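Aminoglycoside N(3)-acetyltransferase (Enterobacter cloacae, PDB 6NP3) catalyses transfer of an acetyl group from acetyl-CoA to the 3-amino group of 2-deoxystreptamine antibiotics, probably conferring resistance to gentamicin, kanamycin and related aminoglycosides. Local coordinates at residues A[119-124]-A[139-144]; A[145-150]-A[170-175]; A[59-64]-A[96-101]. All coordinates share one frame; numbering follows the deposited sequence.

The three contacts follow one another along the chain, none overlapping the next: interaction 3 (59-64 with 96-101), interaction 1 (119-124 with 139-144), then interaction 2 (145-150 with 170-175). Interactions 3 and 1 share the mixed sheet, where strands 55-59 and 121-124 are antiparallel neighbours; S120 O lies 2.9 Å from S61 N, a probable hydrogen bond. Their centres are about 14 Å apart. Interaction 1 adjoins interaction 2 at about 8 Å between centres: 139-144 continues directly into 145-150, and R144 O probably bonds to R149 NH1. Interactions 2 and 3, about 18 Å apart between centres, lie on opposite sides of the chain's centre. Each supplies residues to the gentamicin pocket: S61 and F98, Y141, and H171.

Interaction 1: A[119-124]-A[139-144]; sequences ASMAAI and AAYGPR
A119 and M121 pack against A140 and Y141 through four buried side chains, with no hydrogen bond between the two segments. The methyl of A119 touches both partners: A119 CB lies 3.8 Å from A140 CB and 3.7 Å from Y141 OH, approaching the ring obliquely. In the conformer described, one of two deposited, the M121 side chain bends at chi2 (-80°) and crosses that of Y141 at about a right angle. That same conformer places M121 CE at the edge of the phenol ring, near its plane and 3.9 Å from Y141 CE1. From its own segment A140 CB stands 3.5 Å above one face of the Y141 ring, off its centre.

In the next shell, F59 meets the tyrosine edge-to-face and H171 meets it with planes at about 40°. The backbone beneath is tied down as well, A140 N bonding to D204 OD2 and A140 O to H135 NE2. Packing on several sides thus limits where the phenol can lie, and its hydroxyl is hydrogen-bonded to an amine nitrogen of bound gentamicin. The arrangement belongs to the aminoglycoside pocket, where the residues leading into and beginning strand 121-124 meet the loop carrying Y141.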
# COMPACT_ATOMS: atom_id res chain seq x y z
N ALA A 119 4.56 -6.62 4.35
CA ALA A 119 4.38 -5.29 3.79
C ALA A 119 4.71 -5.22 2.30
O ALA A 119 4.84 -4.13 1.75
CB ALA A 119 5.26 -4.29 4.55
N SER A 120 4.68 -6.34 1.60
CA SER A 120 5.26 -6.38 0.27
C SER A 120 4.62 -5.40 -0.68
O SER A 120 3.40 -5.28 -0.77
CB SER A 120 5.14 -7.79 -0.29
OG SER A 120 5.84 -7.93 -1.52
N MET A 121 5.47 -4.74 -1.46
CA MET A 121 5.08 -3.73 -2.43
C MET A 121 5.49 -4.15 -3.83
O MET A 121 6.60 -4.64 -4.04
CB MET A 121 5.79 -2.41 -2.10
CG MET A 121 5.54 -1.86 -0.72
SD MET A 121 3.99 -1.00 -0.61
CE MET A 121 3.84 -0.84 1.16
N ALA A 122 4.62 -3.87 -4.81
CA ALA A 122 4.86 -4.20 -6.20
C ALA A 122 5.00 -2.90 -6.98
O ALA A 122 4.26 -1.96 -6.73
CB ALA A 122 3.69 -5.01 -6.75
N ALA A 123 5.95 -2.86 -7.92
CA ALA A 123 6.13 -1.67 -8.72
C ALA A 123 6.35 -2.02 -10.18
O ALA A 123 7.09 -2.95 -10.51
CB ALA A 123 7.32 -0.84 -8.26
N ILE A 124 5.76 -1.19 -11.03
CA ILE A 124 5.90 -1.28 -12.48
C ILE A 124 6.41 0.06 -12.98
O ILE A 124 5.82 1.10 -12.65
CB ILE A 124 4.54 -1.59 -13.15
CG1 ILE A 124 4.03 -2.97 -12.72
CG2 ILE A 124 4.67 -1.56 -14.66
CD1 ILE A 124 2.60 -3.21 -12.95
N ALA A 139 11.10 -2.16 8.87
CA ALA A 139 10.89 -0.94 8.10
C ALA A 139 9.72 -1.15 7.14
O ALA A 139 9.84 -1.03 5.92
CB ALA A 139 12.15 -0.53 7.34
N ALA A 140 8.55 -1.43 7.69
CA ALA A 140 7.43 -1.81 6.84
C ALA A 140 6.92 -0.65 5.99
O ALA A 140 6.83 -0.76 4.76
CB ALA A 140 6.31 -2.41 7.68
N TYR A 141 6.55 0.48 6.64
CA TYR A 141 5.96 1.62 5.97
C TYR A 141 6.65 2.92 6.29
O TYR A 141 6.21 3.97 5.80
CB TYR A 141 4.47 1.77 6.34
CG TYR A 141 3.75 0.45 6.23
CD1 TYR A 141 3.47 -0.12 4.99
CD2 TYR A 141 3.42 -0.29 7.36
CE1 TYR A 141 2.85 -1.35 4.88
CE2 TYR A 141 2.80 -1.52 7.24
CZ TYR A 141 2.53 -2.04 6.00
OH TYR A 141 1.95 -3.28 5.87
N GLY A 142 7.72 2.90 7.06
CA GLY A 142 8.34 4.11 7.49
C GLY A 142 9.61 4.43 6.73
O GLY A 142 9.78 4.01 5.57
N PRO A 143 10.52 5.16 7.37
CA PRO A 143 11.81 5.47 6.74
C PRO A 143 12.45 4.20 6.19
O PRO A 143 12.40 3.13 6.79
CB PRO A 143 12.62 6.12 7.86
CG PRO A 143 11.55 6.77 8.74
CD PRO A 143 10.39 5.82 8.69
N ARG A 144 13.04 4.35 5.00
CA ARG A 144 13.83 3.35 4.30
C ARG A 144 12.93 2.35 3.58
O ARG A 144 13.45 1.44 2.90
CB ARG A 144 14.84 2.63 5.20
CG ARG A 144 15.80 3.62 5.87
CD ARG A 144 16.88 2.92 6.69
NE ARG A 144 17.69 2.04 5.85
CZ ARG A 144 18.82 2.39 5.25
NH1 ARG A 144 19.31 3.61 5.39
NH2 ARG A 144 19.47 1.51 4.50

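Interaction 2: A[145-150]-A[170-175]; sequences SPIARF and LHYAEA. With LLL ((2R,3R,4R,5R)-2-((1S,2S,3R,4S,6R)-4,6-diamino-3-((2R,3R,6S)-3-amino-6-(aminomethyl)-tetrahydro-2H-pyran-2-yloxy)-2-hydr oxycyclohexyloxy)-5-methyl-4-(methylamino)-tetrahydro-2H-pyran-3,5-diol), chain B.
Y172 lies across the first turn of helix 146-151, touching I147 near its root and A148 farther out. Its CB comes first: Y172 CB is 3.9 Å from I147 CG2, the methyl branch of an isoleucine side chain that slides past the tyrosine in the opposite direction. With CG anti to the backbone N (chi1 -179°), the ring then runs alongside A148. Along the near side of the ring, Y172 CD2 lies 4.1 Å from A148 CA, and Y172 CE2 approaches A148 CB to 3.8 Å. CE2 is the outermost atom in this contact, and both aliphatic partners reach the ring obliquely. P143 and V255 add further apolar packing. The opposing helix begins at S145, its N-cap residue, whose OG accepts a weak capping bond from A148 N.

On helix 170-176, one residue before Y172, H171 points in another direction and carries polar contacts at both ring nitrogens. H171 ND1 donates to E174 OE2 at 2.8 Å, with an N-H...acceptor angle of 164°. The oxygen is in the imidazole plane, yet the histidine meets it from 48° above the carboxylate plane. At the other nitrogen, H171 NE2 accepts from gentamicin N32 at 2.8 Å, again at the edge of the ring. N32 is the 3-amine of the 2-deoxystreptamine ring, the group that becomes acetylated. Helix 170-176 therefore packs on its neighbour through Y172 while presenting a histidine hydrogen-bonded to a carboxylate to the substrate amine in the aminoglycoside and acetyl-CoA site.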
# COMPACT_ATOMS: atom_id res chain seq x y z
N SER A 145 11.61 2.48 3.67
CA SER A 145 10.71 1.60 2.96
C SER A 145 10.38 2.13 1.57
O SER A 145 10.65 3.28 1.23
CB SER A 145 9.41 1.42 3.73
OG SER A 145 8.62 2.59 3.64
N PRO A 146 9.71 1.31 0.75
CA PRO A 146 9.24 1.82 -0.54
C PRO A 146 8.30 3.00 -0.42
O PRO A 146 8.30 3.88 -1.30
CB PRO A 146 8.55 0.60 -1.15
CG PRO A 146 9.34 -0.58 -0.61
CD PRO A 146 9.60 -0.15 0.84
N ILE A 147 7.51 3.07 0.65
CA ILE A 147 6.67 4.25 0.85
C ILE A 147 7.52 5.49 1.02
O ILE A 147 7.19 6.56 0.50
CB ILE A 147 5.77 4.05 2.08
CG1 ILE A 147 4.81 2.89 1.92
CG2 ILE A 147 5.04 5.34 2.49
CD1 ILE A 147 3.84 3.09 0.88
N ALA A 148 8.59 5.40 1.81
CA ALA A 148 9.46 6.56 1.95
C ALA A 148 9.95 7.06 0.60
O ALA A 148 9.98 8.27 0.35
CB ALA A 148 10.64 6.23 2.86
N ARG A 149 10.38 6.16 -0.27
CA ARG A 149 10.89 6.58 -1.58
C ARG A 149 9.77 7.13 -2.46
O ARG A 149 9.97 8.13 -3.16
CB ARG A 149 11.67 5.42 -2.20
CG ARG A 149 12.99 5.22 -1.49
CD ARG A 149 13.87 4.13 -2.11
NE ARG A 149 13.26 2.81 -2.03
CZ ARG A 149 13.28 2.04 -0.94
NH1 ARG A 149 13.90 2.40 0.18
NH2 ARG A 149 12.66 0.88 -0.97
N PHE A 150 8.58 6.52 -2.42
CA PHE A 150 7.41 7.04 -3.14
C PHE A 150 7.13 8.48 -2.75
O PHE A 150 6.82 9.32 -3.60
CB PHE A 150 6.24 6.11 -2.78
CG PHE A 150 4.87 6.58 -3.16
CD1 PHE A 150 4.44 6.51 -4.46
CD2 PHE A 150 3.99 7.01 -2.20
CE1 PHE A 150 3.20 6.91 -4.80
CE2 PHE A 150 2.71 7.41 -2.57
CZ PHE A 150 2.34 7.35 -3.86
N LEU A 170 -0.10 6.81 4.77
CA LEU A 170 -0.20 7.46 6.07
C LEU A 170 0.42 6.65 7.20
O LEU A 170 0.69 7.22 8.26
CB LEU A 170 -1.64 7.85 6.38
CG LEU A 170 -2.08 9.16 5.75
CD1 LEU A 170 -3.57 9.33 5.85
CD2 LEU A 170 -1.35 10.32 6.42
N HIS A 171 0.67 5.35 7.01
CA HIS A 171 1.49 4.65 7.99
C HIS A 171 2.89 5.23 8.11
O HIS A 171 3.53 5.04 9.16
CB HIS A 171 1.50 3.14 7.74
CG HIS A 171 0.15 2.50 7.87
ND1 HIS A 171 -0.58 2.55 9.03
CD2 HIS A 171 -0.60 1.79 6.99
CE1 HIS A 171 -1.72 1.90 8.86
NE2 HIS A 171 -1.75 1.43 7.63
N TYR A 172 3.40 5.92 7.09
CA TYR A 172 4.68 6.61 7.25
C TYR A 172 4.56 7.72 8.29
O TYR A 172 5.45 7.91 9.12
CB TYR A 172 5.14 7.17 5.89
CG TYR A 172 6.46 7.88 5.97
CD1 TYR A 172 6.55 9.17 6.45
CD2 TYR A 172 7.64 7.26 5.60
CE1 TYR A 172 7.77 9.82 6.57
CE2 TYR A 172 8.85 7.92 5.70
CZ TYR A 172 8.91 9.20 6.19
OH TYR A 172 10.14 9.82 6.31
N ALA A 173 3.47 8.48 8.24
CA ALA A 173 3.27 9.53 9.23
C ALA A 173 3.27 8.96 10.63
O ALA A 173 3.80 9.56 11.57
CB ALA A 173 1.97 10.27 8.97
N GLU A 174 2.62 7.82 10.81
CA GLU A 174 2.57 7.18 12.12
C GLU A 174 3.96 6.79 12.58
O GLU A 174 4.30 6.94 13.76
CB GLU A 174 1.64 5.96 12.05
CG GLU A 174 0.19 6.27 11.80
CD GLU A 174 -0.70 5.08 11.81
OE1 GLU A 174 -1.88 5.28 12.12
OE2 GLU A 174 -0.27 3.97 11.47
N ALA A 175 4.77 6.26 11.66
CA ALA A 175 6.11 5.81 12.00
C ALA A 175 6.98 6.95 12.48
O ALA A 175 7.71 6.79 13.46
CB ALA A 175 6.75 5.16 10.78
C11 LLL B . -7.17 -2.78 7.97
O11 LLL B . -6.02 -2.09 7.40
C21 LLL B . -8.37 -2.48 7.08
N21 LLL B . -7.97 -2.76 5.70
C31 LLL B . -8.69 -1.03 7.12
C41 LLL B . -9.03 -0.66 8.55
C51 LLL B . -7.84 -1.02 9.43
O51 LLL B . -7.52 -2.38 9.29
C61 LLL B . -8.17 -0.78 10.89
N61 LLL B . -7.01 -1.16 11.69
C12 LLL B . -2.01 -3.35 7.17
N12 LLL B . -0.61 -3.66 7.42
C22 LLL B . -2.29 -1.86 7.37
C32 LLL B . -3.74 -1.62 7.02
N32 LLL B . -4.05 -0.19 7.18
C42 LLL B . -4.72 -2.41 7.89
C52 LLL B . -4.37 -3.90 7.82
O52 LLL B . -5.15 -4.58 8.77
C62 LLL B . -2.90 -4.16 8.11
O62 LLL B . -2.65 -5.53 7.86
C13 LLL B . -2.01 -6.28 8.90
C23 LLL B . -1.19 -7.37 8.21
O23 LLL B . -0.32 -6.74 7.29
C33 LLL B . -2.11 -8.31 7.41
N33 LLL B . -1.31 -9.42 6.84
C43 LLL B . -3.20 -8.86 8.36
O43 LLL B . -2.55 -9.73 9.26
C53 LLL B . -3.88 -7.71 9.10
O53 LLL B . -2.97 -6.89 9.79
C83 LLL B . -4.26 -9.61 7.56
C93 LLL B . -1.53 -9.53 5.38

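Interaction 3: A[59-64]-A[96-101]; sequences FVSWRD and PGFGAI
Part of the wall of the aminoglycoside pocket, S61 and F98, is formed by the loop that leaves strand 55-59 and by the 3-10 turn 96-98, with F59 packed against F98 as well. The two phenyl rings make an offset pair: their planes are 27° apart and their centroids 4.8 Å, so they are slid apart and barely overlap. F98 CE2 is the main touching atom: it lies 3.5 Å from F59 CZ, and F59 CE2 stands over a face of the F98 ring. A chi1 of 170°, which sets CG opposite the backbone N, brings the F59 ring to F98.

S61 approaches from a different side, near the plane of F98: S61 CB is 3.6 Å from F98 CE2. The same ring carbon is thus packed by a phenyl group and by a methylene. S61 OG is hydrogen-bonded to the backbone oxygen of D118, whose carboxylate binds gentamicin; S61 and F98 both touch the antibiotic too. Y95 also meets the F98 ring, and backbone bonds of V60 with Y95 and R63 with P93 tie the 59-64 loop to the residues just before the turn. The turn itself closes with G99 N bonded to P96 O at 3.1 Å. Two residues after F98 comes A100, which binds CoA and acetyl-CoA in other structures of this protein.

At the exposed end of the contact, R63 CG rests 4.0 Å from P96 CD. Beyond that methylene, the arginine turns at chi3 (80°) and grips D64 side-on with two nitrogens: NE bonds to OD1, and R63 NH2 reaches the syn lone pair of D64 OD2 at 2.8 Å.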
# COMPACT_ATOMS: atom_id res chain seq x y z
N PHE A 59 0.60 -1.61 -2.68
CA PHE A 59 0.78 -2.41 -1.47
C PHE A 59 0.04 -3.73 -1.64
O PHE A 59 -1.18 -3.80 -1.54
CB PHE A 59 0.28 -1.62 -0.27
CG PHE A 59 0.20 -2.42 1.00
CD1 PHE A 59 1.18 -3.32 1.34
CD2 PHE A 59 -0.86 -2.25 1.86
CE1 PHE A 59 1.07 -4.05 2.52
CE2 PHE A 59 -0.96 -2.98 3.01
CZ PHE A 59 0.01 -3.85 3.35
N VAL A 60 0.80 -4.79 -1.93
CA VAL A 60 0.17 -6.06 -2.29
C VAL A 60 0.21 -7.10 -1.18
O VAL A 60 -0.64 -8.01 -1.16
CB VAL A 60 0.71 -6.64 -3.61
CG1 VAL A 60 0.64 -5.59 -4.73
CG2 VAL A 60 2.14 -7.14 -3.49
N SER A 61 1.17 -7.00 -0.28
CA SER A 61 1.33 -7.97 0.83
C SER A 61 1.40 -9.39 0.26
O SER A 61 1.95 -9.62 -0.82
CB SER A 61 0.25 -7.71 1.85
OG SER A 61 0.38 -8.50 3.01
N TRP A 62 0.88 -10.35 1.02
CA TRP A 62 1.06 -11.78 0.74
C TRP A 62 -0.15 -12.50 1.30
O TRP A 62 -0.45 -12.38 2.50
CB TRP A 62 2.32 -12.26 1.42
CG TRP A 62 2.65 -13.73 1.27
CD1 TRP A 62 2.22 -14.59 0.31
CD2 TRP A 62 3.52 -14.46 2.11
NE1 TRP A 62 2.77 -15.84 0.51
CE2 TRP A 62 3.59 -15.78 1.59
CE3 TRP A 62 4.27 -14.14 3.22
CZ2 TRP A 62 4.33 -16.77 2.19
CZ3 TRP A 62 5.03 -15.13 3.81
CH2 TRP A 62 5.06 -16.43 3.29
N ARG A 63 -0.82 -13.28 0.45
CA ARG A 63 -1.96 -14.10 0.85
C ARG A 63 -1.67 -14.93 2.09
O ARG A 63 -2.52 -15.05 2.98
CB ARG A 63 -2.32 -15.03 -0.31
CG ARG A 63 -3.56 -15.89 -0.07
CD ARG A 63 -3.66 -16.96 -1.15
NE ARG A 63 -2.77 -18.08 -0.86
CZ ARG A 63 -2.67 -19.17 -1.62
NH1 ARG A 63 -3.39 -19.28 -2.72
NH2 ARG A 63 -1.84 -20.14 -1.28
N ASP A 64 -0.47 -15.47 2.18
CA ASP A 64 -0.12 -16.43 3.23
C ASP A 64 0.85 -15.84 4.25
O ASP A 64 1.58 -16.57 4.92
CB ASP A 64 0.41 -17.73 2.61
CG ASP A 64 -0.58 -18.36 1.65
OD1 ASP A 64 -1.78 -18.38 1.99
OD2 ASP A 64 -0.17 -18.82 0.57
N PRO A 96 -5.64 -11.01 -0.60
CA PRO A 96 -6.89 -10.57 -1.25
C PRO A 96 -7.58 -9.38 -0.59
O PRO A 96 -8.25 -8.60 -1.28
CB PRO A 96 -7.75 -11.84 -1.25
CG PRO A 96 -6.76 -12.97 -1.23
CD PRO A 96 -5.63 -12.46 -0.35
N GLY A 97 -7.42 -9.20 0.72
CA GLY A 97 -8.16 -8.17 1.43
C GLY A 97 -7.77 -6.74 1.11
O GLY A 97 -8.51 -5.82 1.49
N PHE A 98 -6.65 -6.52 0.45
CA PHE A 98 -6.24 -5.17 0.08
C PHE A 98 -6.67 -4.82 -1.33
O PHE A 98 -6.35 -3.73 -1.83
CB PHE A 98 -4.74 -5.00 0.28
CG PHE A 98 -4.30 -5.30 1.69
CD1 PHE A 98 -5.16 -5.12 2.78
CD2 PHE A 98 -3.05 -5.78 1.95
CE1 PHE A 98 -4.75 -5.41 4.07
CE2 PHE A 98 -2.66 -6.05 3.23
CZ PHE A 98 -3.49 -5.86 4.28
N GLY A 99 -7.42 -5.72 -1.97
CA GLY A 99 -7.92 -5.48 -3.31
C GLY A 99 -7.58 -6.58 -4.29
O GLY A 99 -6.41 -6.95 -4.40
N ALA A 100 -8.57 -7.10 -5.02
CA ALA A 100 -8.31 -8.14 -6.00
C ALA A 100 -7.46 -7.65 -7.16
O ALA A 100 -6.89 -8.47 -7.89
CB ALA A 100 -9.63 -8.74 -6.50
N ILE A 101 -7.34 -6.34 -7.37
CA ILE A 101 -6.51 -5.88 -8.47
C ILE A 101 -5.04 -6.18 -8.21
O ILE A 101 -4.26 -6.26 -9.16
CB ILE A 101 -6.75 -4.37 -8.70
CG1 ILE A 101 -6.32 -4.02 -10.12
CG2 ILE A 101 -5.99 -3.51 -7.69
CD1 ILE A 101 -6.59 -2.59 -10.51